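Local coordinates for siderophore biosynthesis lipase/esterase, putative (Aspergillus fumigatus, PDB 6GUP), which hydrolyses the ester bonds of the fungal siderophore fusarinine C, so that its iron is released, while leaving triacetylfusarinine C uncut, at residues Thr33-Ser38 with Gln63-Ser68. Numbering follows the deposited sequence.
Sequences TRKPHS and QPTEWS
Lys35 reaches across to the backbone of 63-68, where its ammonium group gathers carbonyl oxygens. NZ donates to Thr65 O at 2.7 Å and to Gln63 O at 3.0 Å, both from above the carbonyl plane, and its three N-H groups leave only a share for the weak bonds to Trp67 O and Leu62 O. A lysine suits this place: the bend at chi2 (-69°) turns CD toward the turn, the extended remainder carries NZ on to its converging carbonyls, and the methylenes CB and CG lie against Ser68 CB.

Beyond the turn the backbones pair as parallel strands. His37 N bonds to Glu66 O at 3.2 Å, and Ser68 N returns to His37 O, so both the N-H and the C=O of His37 are held. Pro36, with no N-H to offer, packs its CD on Glu66 O and CB.

On the His37 and Trp67 side of the sheet, His37 CB sits over one face of the indole, 3.4 Å from the centroid of the six-membered ring and 15° off its normal, a CH-pi contact on the broad apolar surface that tryptophan provides. The rings meet obliquely, planes 37° apart, while Ser38 O approaches the indole edge at CZ3. Glu66 OE2, out past Pro36, stays 4.5 Å from Arg34 NE, too far for a salt bridge; Arg34 NH1 instead hydrogen-bonds to Phe108 O at the end of helix 86-108.

On the other side, Ser38 and Ser68, short and polar, meet the Lys104 ammonium close to the strands through OG hydrogen bonds, and Glu27 also holds Ser68 OG. Helix 335-353 covers Trp67 with Leu349, Leu352 and Val353. The contact opens strands 37-42 and 67-72, joined through helix 55-61 in a beta-alpha-beta crossover of the alpha/beta-hydrolase sheet, between helices on both faces.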
ATOM      1  N   THR A  33     -11.899  14.380  22.010  1.00105.45           N
ATOM      2  CA  THR A  33     -12.156  15.758  21.565  1.00 99.14           C
ATOM      3  C   THR A  33     -12.875  15.860  20.220  1.00 88.08           C
ATOM      4  O   THR A  33     -12.740  14.989  19.356  1.00 86.43           O
ATOM      5  CB  THR A  33     -10.848  16.581  21.451  1.00102.70           C
ATOM      6  OG1 THR A  33      -9.976  15.970  20.497  1.00101.62           O
ATOM      7  CG2 THR A  33     -10.125  16.686  22.794  1.00103.87           C
ATOM      8  N   ARG A  34     -13.623  16.948  20.061  1.00 80.02           N
ATOM      9  CA  ARG A  34     -14.425  17.191  18.865  1.00 75.41           C
ATOM     10  C   ARG A  34     -13.517  17.570  17.689  1.00 68.83           C
ATOM     11  O   ARG A  34     -12.595  18.373  17.848  1.00 67.57           O
ATOM     12  CB  ARG A  34     -15.445  18.300  19.140  1.00 76.55           C
ATOM     13  CG  ARG A  34     -16.652  18.293  18.219  1.00 78.54           C
ATOM     14  CD  ARG A  34     -17.556  19.490  18.481  1.00 79.79           C
ATOM     15  NE  ARG A  34     -18.085  20.050  17.238  1.00 82.45           N
ATOM     16  CZ  ARG A  34     -19.115  19.566  16.538  1.00 85.22           C
ATOM     17  NH1 ARG A  34     -19.783  18.483  16.937  1.00 87.85           N
ATOM     18  NH2 ARG A  34     -19.485  20.181  15.416  1.00 82.94           N
ATOM     19  N   LYS A  35     -13.790  16.983  16.523  1.00 63.32           N
ATOM     20  CA  LYS A  35     -12.966  17.141  15.321  1.00 57.31           C
ATOM     21  C   LYS A  35     -13.857  17.318  14.092  1.00 53.43           C
ATOM     22  O   LYS A  35     -13.899  16.442  13.230  1.00 52.44           O
ATOM     23  CB  LYS A  35     -12.081  15.907  15.109  1.00 57.13           C
ATOM     24  CG  LYS A  35     -11.126  15.578  16.236  1.00 57.25           C
ATOM     25  CD  LYS A  35     -10.016  16.600  16.369  1.00 58.53           C
ATOM     26  CE  LYS A  35      -9.001  16.114  17.383  1.00 58.24           C
ATOM     27  NZ  LYS A  35      -7.941  17.108  17.692  1.00 58.11           N
ATOM     28  N   PRO A  36     -14.573  18.451  13.996  1.00 51.13           N
ATOM     29  CA  PRO A  36     -15.420  18.685  12.820  1.00 49.31           C
ATOM     30  C   PRO A  36     -14.643  18.876  11.505  1.00 46.88           C
ATOM     31  O   PRO A  36     -15.204  18.647  10.431  1.00 46.58           O
ATOM     32  CB  PRO A  36     -16.193  19.957  13.190  1.00 49.05           C
ATOM     33  CG  PRO A  36     -15.333  20.653  14.184  1.00 48.65           C
ATOM     34  CD  PRO A  36     -14.610  19.582  14.941  1.00 50.24           C
ATOM     35  N   HIS A  37     -13.372  19.273  11.600  1.00 44.37           N
ATOM     36  CA  HIS A  37     -12.541  19.587  10.436  1.00 42.87           C
ATOM     37  C   HIS A  37     -11.538  18.470  10.137  1.00 42.07           C
ATOM     38  O   HIS A  37     -11.183  17.689  11.025  1.00 40.51           O
ATOM     39  CB  HIS A  37     -11.814  20.911  10.677  1.00 42.49           C
ATOM     40  CG  HIS A  37     -12.703  21.996  11.202  1.00 43.93           C
ATOM     41  ND1 HIS A  37     -13.802  22.454  10.509  1.00 44.45           N
ATOM     42  CD2 HIS A  37     -12.663  22.707  12.354  1.00 45.01           C
ATOM     43  CE1 HIS A  37     -14.400  23.401  11.208  1.00 45.35           C
ATOM     44  NE2 HIS A  37     -13.729  23.575  12.332  1.00 45.34           N
ATOM     45  N   SER A  38     -11.085  18.417   8.884  1.00 41.48           N
ATOM     46  CA  SER A  38     -10.260  17.314   8.379  1.00 40.56           C
ATOM     47  C   SER A  38      -9.118  17.799   7.489  1.00 36.87           C
ATOM     48  O   SER A  38      -9.330  18.623   6.599  1.00 36.08           O
ATOM     49  CB  SER A  38     -11.130  16.351   7.570  1.00 41.51           C
ATOM     50  OG  SER A  38     -12.195  15.845   8.352  1.00 42.24           O
ATOM     51  N   GLN A  63      -3.419  17.664  18.053  1.00 55.38           N
ATOM     52  CA  GLN A  63      -4.160  17.094  19.200  1.00 59.94           C
ATOM     53  C   GLN A  63      -5.118  18.075  19.911  1.00 58.66           C
ATOM     54  O   GLN A  63      -6.295  17.749  20.085  1.00 60.49           O
ATOM     55  CB  GLN A  63      -3.204  16.457  20.227  1.00 66.28           C
ATOM     56  CG  GLN A  63      -2.730  15.058  19.860  1.00 74.40           C
ATOM     57  CD  GLN A  63      -1.711  14.494  20.838  1.00 80.06           C
ATOM     58  OE1 GLN A  63      -1.573  14.974  21.965  1.00 82.13           O
ATOM     59  NE2 GLN A  63      -0.993  13.463  20.408  1.00 80.29           N
ATOM     60  N   PRO A  64      -4.627  19.268  20.320  1.00 58.26           N
ATOM     61  CA  PRO A  64      -5.525  20.263  20.939  1.00 58.06           C
ATOM     62  C   PRO A  64      -6.561  20.928  20.011  1.00 56.55           C
ATOM     63  O   PRO A  64      -7.516  21.527  20.510  1.00 57.12           O
ATOM     64  CB  PRO A  64      -4.553  21.325  21.481  1.00 59.68           C
ATOM     65  CG  PRO A  64      -3.316  21.163  20.670  1.00 59.61           C
ATOM     66  CD  PRO A  64      -3.216  19.691  20.419  1.00 59.38           C
ATOM     67  N   THR A  65      -6.382  20.819  18.694  1.00 52.15           N
ATOM     68  CA  THR A  65      -7.192  21.559  17.719  1.00 49.62           C
ATOM     69  C   THR A  65      -8.497  20.828  17.374  1.00 48.44           C
ATOM     70  O   THR A  65      -8.748  19.722  17.860  1.00 47.67           O
ATOM     71  CB  THR A  65      -6.390  21.818  16.419  1.00 48.55           C
ATOM     72  OG1 THR A  65      -6.143  20.580  15.741  1.00 49.42           O
ATOM     73  CG2 THR A  65      -5.056  22.504  16.723  1.00 48.34           C
ATOM     74  N   GLU A  66      -9.314  21.464  16.532  1.00 47.52           N
ATOM     75  CA  GLU A  66     -10.530  20.856  15.969  1.00 49.74           C
ATOM     76  C   GLU A  66     -10.295  20.157  14.609  1.00 48.54           C
ATOM     77  O   GLU A  66     -11.255  19.822  13.910  1.00 47.66           O
ATOM     78  CB  GLU A  66     -11.637  21.919  15.849  1.00 53.77           C
ATOM     79  CG  GLU A  66     -12.274  22.293  17.181  1.00 60.73           C
ATOM     80  CD  GLU A  66     -13.549  23.101  17.017  1.00 66.14           C
ATOM     81  OE1 GLU A  66     -13.535  24.094  16.259  1.00 68.14           O
ATOM     82  OE2 GLU A  66     -14.564  22.743  17.651  1.00 68.62           O
ATOM     83  N   TRP A  67      -9.027  19.933  14.249  1.00 46.15           N
ATOM     84  CA  TRP A  67      -8.650  19.216  13.027  1.00 43.96           C
ATOM     85  C   TRP A  67      -8.110  17.831  13.365  1.00 44.20           C
ATOM     86  O   TRP A  67      -7.319  17.689  14.303  1.00 43.19           O
ATOM     87  CB  TRP A  67      -7.560  19.985  12.280  1.00 40.96           C
ATOM     88  CG  TRP A  67      -7.988  21.328  11.806  1.00 38.77           C
ATOM     89  CD1 TRP A  67      -7.990  22.489  12.523  1.00 38.14           C
ATOM     90  CD2 TRP A  67      -8.472  21.659  10.501  1.00 37.61           C
ATOM     91  NE1 TRP A  67      -8.451  23.524  11.747  1.00 37.85           N
ATOM     92  CE2 TRP A  67      -8.756  23.043  10.501  1.00 37.84           C
ATOM     93  CE3 TRP A  67      -8.696  20.920   9.331  1.00 37.05           C
ATOM     94  CZ2 TRP A  67      -9.252  23.706   9.371  1.00 37.76           C
ATOM     95  CZ3 TRP A  67      -9.193  21.581   8.207  1.00 37.05           C
ATOM     96  CH2 TRP A  67      -9.466  22.960   8.239  1.00 38.49           C
ATOM     97  N   SER A  68      -8.538  16.820  12.609  1.00 44.35           N
ATOM     98  CA  SER A  68      -7.927  15.488  12.661  1.00 45.33           C
ATOM     99  C   SER A  68      -7.214  15.209  11.338  1.00 42.03           C
ATOM    100  O   SER A  68      -7.710  15.565  10.267  1.00 40.28           O
ATOM    101  CB  SER A  68      -8.970  14.407  12.962  1.00 48.17           C
ATOM    102  OG  SER A  68      -9.809  14.159  11.850  1.00 48.20           O
TER